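Local structure of citrate lyase (Yersinia pestis, 3QLL) at residues Q44-W48 / I264-T269. The protein is a putative citrate lyase beta subunit, probably a magnesium-dependent lyase, from a virulence operon of the plague bacterium. Residues are numbered along the deposited sequence; the frame is centred on the assembly and turned at random.
Sequences QTRSW and INTLFT
The guanidinium of R46 lies flat against the side-chain amide of N265, their planes 13° apart, with N265 OD1 over one face near the rim. At the guanidinium edge, R46 NH1 donates to T269 OG1 (3.0 Å) close to the guanidinium plane, though the bond is bent (138° at the hydrogen). That hydroxyl in turn donates to N265 O from above the carbonyl plane, so a small threonine links the arginine to the last turn of the helix. With chi1 at 42°, S47 swings OG round to donate to N265 OD1 at 2.6 Å, and asparagine thus offers both a flat stacking surface and an acceptor. R46 CG packs on F268 CB (3.7 Å), which suits arginine's methylene chain; branched I264 sets CG2 against R46 O (3.4 Å) and S47 CB. One step outward, D68 holds both polar residues: its OD2 forms a salt bridge with R46 NE, and its backbone N hydrogen-bonds S47 OG. The contact fastens the start of strand 47-52 to the end of helix 261-267 where the TIM (beta/alpha)8 barrel closes, R46 and K253 of strand 252-255 sharing a backbone hydrogen bond, with that strand and helix 235-248 packed against F268.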
ATOM      1  N   GLN A  44     -12.370  10.934 -21.373  1.00 65.77           N
ATOM      2  CA  GLN A  44     -13.790  11.136 -21.610  1.00 79.31           C
ATOM      3  C   GLN A  44     -14.614   9.858 -21.445  1.00 78.60           C
ATOM      4  O   GLN A  44     -15.788   9.928 -21.097  1.00 75.32           O
ATOM      5  CB  GLN A  44     -13.999  11.737 -22.986  1.00 84.37           C
ATOM      6  CG  GLN A  44     -13.791  13.232 -22.974  1.00105.92           C
ATOM      7  CD  GLN A  44     -13.400  13.760 -24.348  1.00117.27           C
ATOM      8  OE1 GLN A  44     -13.357  13.009 -25.328  1.00120.12           O
ATOM      9  NE2 GLN A  44     -13.075  15.052 -24.415  1.00117.31           N
ATOM     10  N   THR A  45     -14.013   8.714 -21.761  1.00 73.80           N
ATOM     11  CA  THR A  45     -14.699   7.419 -21.699  1.00 68.52           C
ATOM     12  C   THR A  45     -15.058   7.032 -20.253  1.00 68.54           C
ATOM     13  O   THR A  45     -14.302   7.333 -19.302  1.00 76.88           O
ATOM     14  CB  THR A  45     -13.847   6.275 -22.316  1.00 50.14           C
ATOM     15  OG1 THR A  45     -12.839   5.842 -21.405  1.00 52.82           O
ATOM     16  CG2 THR A  45     -13.257   6.705 -23.670  1.00 54.71           C
ATOM     17  N   ARG A  46     -16.207   6.384 -20.082  1.00 65.57           N
ATOM     18  CA  ARG A  46     -16.711   6.012 -18.761  1.00 63.72           C
ATOM     19  C   ARG A  46     -16.920   4.497 -18.703  1.00 56.86           C
ATOM     20  O   ARG A  46     -16.713   3.876 -17.651  1.00 52.71           O
ATOM     21  CB  ARG A  46     -18.037   6.717 -18.453  1.00 60.42           C
ATOM     22  CG  ARG A  46     -17.989   8.223 -18.510  1.00 62.16           C
ATOM     23  CD  ARG A  46     -19.334   8.827 -18.825  1.00 52.87           C
ATOM     24  NE  ARG A  46     -19.871   8.321 -20.088  1.00 61.51           N
ATOM     25  CZ  ARG A  46     -21.096   8.590 -20.551  1.00 66.46           C
ATOM     26  NH1 ARG A  46     -21.925   9.367 -19.848  1.00 64.45           N
ATOM     27  NH2 ARG A  46     -21.492   8.079 -21.714  1.00 52.25           N
ATOM     28  N   SER A  47     -17.404   3.931 -19.811  1.00 52.80           N
ATOM     29  CA  SER A  47     -17.746   2.510 -19.890  1.00 60.07           C
ATOM     30  C   SER A  47     -16.966   1.762 -20.972  1.00 52.47           C
ATOM     31  O   SER A  47     -16.937   2.169 -22.122  1.00 57.58           O
ATOM     32  CB  SER A  47     -19.260   2.330 -20.142  1.00 56.09           C
ATOM     33  OG  SER A  47     -19.739   3.253 -21.103  1.00 62.24           O
ATOM     34  N   TRP A  48     -16.367   0.657 -20.591  1.00 50.94           N
ATOM     35  CA  TRP A  48     -15.702  -0.230 -21.531  1.00 54.93           C
ATOM     36  C   TRP A  48     -16.355  -1.604 -21.509  1.00 49.57           C
ATOM     37  O   TRP A  48     -16.301  -2.304 -20.499  1.00 46.34           O
ATOM     38  CB  TRP A  48     -14.210  -0.361 -21.188  1.00 47.29           C
ATOM     39  CG  TRP A  48     -13.460   0.913 -21.375  1.00 56.14           C
ATOM     40  CD1 TRP A  48     -13.672   2.095 -20.715  1.00 54.20           C
ATOM     41  CD2 TRP A  48     -12.347   1.137 -22.241  1.00 56.26           C
ATOM     42  NE1 TRP A  48     -12.781   3.037 -21.129  1.00 57.74           N
ATOM     43  CE2 TRP A  48     -11.937   2.481 -22.052  1.00 59.08           C
ATOM     44  CE3 TRP A  48     -11.638   0.331 -23.140  1.00 49.87           C
ATOM     45  CZ2 TRP A  48     -10.868   3.050 -22.754  1.00 52.22           C
ATOM     46  CZ3 TRP A  48     -10.578   0.896 -23.846  1.00 57.50           C
ATOM     47  CH2 TRP A  48     -10.199   2.241 -23.646  1.00 59.66           C
ATOM     48  N   ILE A 264     -23.119   2.468 -15.103  1.00 50.79           N
ATOM     49  CA  ILE A 264     -21.747   2.931 -15.087  1.00 51.18           C
ATOM     50  C   ILE A 264     -21.661   4.334 -15.724  1.00 62.38           C
ATOM     51  O   ILE A 264     -20.982   5.232 -15.203  1.00 67.02           O
ATOM     52  CB  ILE A 264     -20.815   1.960 -15.822  1.00 49.82           C
ATOM     53  CG1 ILE A 264     -20.621   0.673 -15.007  1.00 62.78           C
ATOM     54  CG2 ILE A 264     -19.493   2.632 -16.129  1.00 43.75           C
ATOM     55  CD1 ILE A 264     -19.895  -0.454 -15.778  1.00 59.18           C
ATOM     56  N   ASN A 265     -22.329   4.520 -16.860  1.00 58.75           N
ATOM     57  CA  ASN A 265     -22.370   5.822 -17.510  1.00 62.68           C
ATOM     58  C   ASN A 265     -22.872   6.946 -16.634  1.00 65.22           C
ATOM     59  O   ASN A 265     -22.224   7.985 -16.484  1.00 68.87           O
ATOM     60  CB  ASN A 265     -23.209   5.755 -18.785  1.00 60.71           C
ATOM     61  CG  ASN A 265     -22.458   5.086 -19.911  1.00 67.15           C
ATOM     62  OD1 ASN A 265     -21.244   4.915 -19.822  1.00 66.63           O
ATOM     63  ND2 ASN A 265     -23.151   4.740 -20.983  1.00 70.12           N
ATOM     64  N   THR A 266     -24.011   6.701 -16.014  1.00 66.25           N
ATOM     65  CA  THR A 266     -24.646   7.685 -15.162  1.00 71.00           C
ATOM     66  C   THR A 266     -23.777   8.106 -13.992  1.00 73.72           C
ATOM     67  O   THR A 266     -23.632   9.300 -13.734  1.00 76.15           O
ATOM     68  CB  THR A 266     -25.987   7.166 -14.621  1.00 70.25           C
ATOM     69  OG1 THR A 266     -26.819   6.783 -15.717  1.00 74.46           O
ATOM     70  CG2 THR A 266     -26.660   8.238 -13.789  1.00 66.57           C
ATOM     71  N   LEU A 267     -23.202   7.120 -13.301  1.00 71.70           N
ATOM     72  CA  LEU A 267     -22.426   7.357 -12.078  1.00 70.86           C
ATOM     73  C   LEU A 267     -21.081   8.082 -12.337  1.00 62.84           C
ATOM     74  O   LEU A 267     -20.548   8.755 -11.453  1.00 69.82           O
ATOM     75  CB  LEU A 267     -22.195   6.032 -11.310  1.00 59.12           C
ATOM     76  CG  LEU A 267     -23.463   5.434 -10.651  1.00 56.81           C
ATOM     77  CD1 LEU A 267     -23.187   4.122  -9.920  1.00 55.80           C
ATOM     78  CD2 LEU A 267     -24.100   6.418  -9.696  1.00 57.66           C
ATOM     79  N   PHE A 268     -20.567   7.955 -13.558  1.00 55.49           N
ATOM     80  CA  PHE A 268     -19.342   8.631 -13.988  1.00 59.22           C
ATOM     81  C   PHE A 268     -19.677   9.924 -14.769  1.00 71.62           C
ATOM     82  O   PHE A 268     -18.819  10.489 -15.460  1.00 72.19           O
ATOM     83  CB  PHE A 268     -18.476   7.709 -14.840  1.00 51.50           C
ATOM     84  CG  PHE A 268     -17.574   6.795 -14.052  1.00 54.25           C
ATOM     85  CD1 PHE A 268     -16.539   7.303 -13.264  1.00 60.35           C
ATOM     86  CD2 PHE A 268     -17.698   5.436 -14.169  1.00 46.86           C
ATOM     87  CE1 PHE A 268     -15.656   6.435 -12.582  1.00 56.30           C
ATOM     88  CE2 PHE A 268     -16.837   4.566 -13.499  1.00 48.68           C
ATOM     89  CZ  PHE A 268     -15.813   5.060 -12.710  1.00 51.20           C
ATOM     90  N   THR A 269     -20.919  10.387 -14.663  1.00 60.00           N
ATOM     91  CA  THR A 269     -21.324  11.604 -15.328  1.00 83.79           C
ATOM     92  C   THR A 269     -21.404  12.703 -14.281  1.00 91.53           C
ATOM     93  O   THR A 269     -22.054  12.544 -13.248  1.00100.48           O
ATOM     94  CB  THR A 269     -22.678  11.443 -16.055  1.00 80.68           C
ATOM     95  OG1 THR A 269     -22.531  10.472 -17.096  1.00 73.94           O
ATOM     96  CG2 THR A 269     -23.091  12.727 -16.709  1.00 73.51           C
TER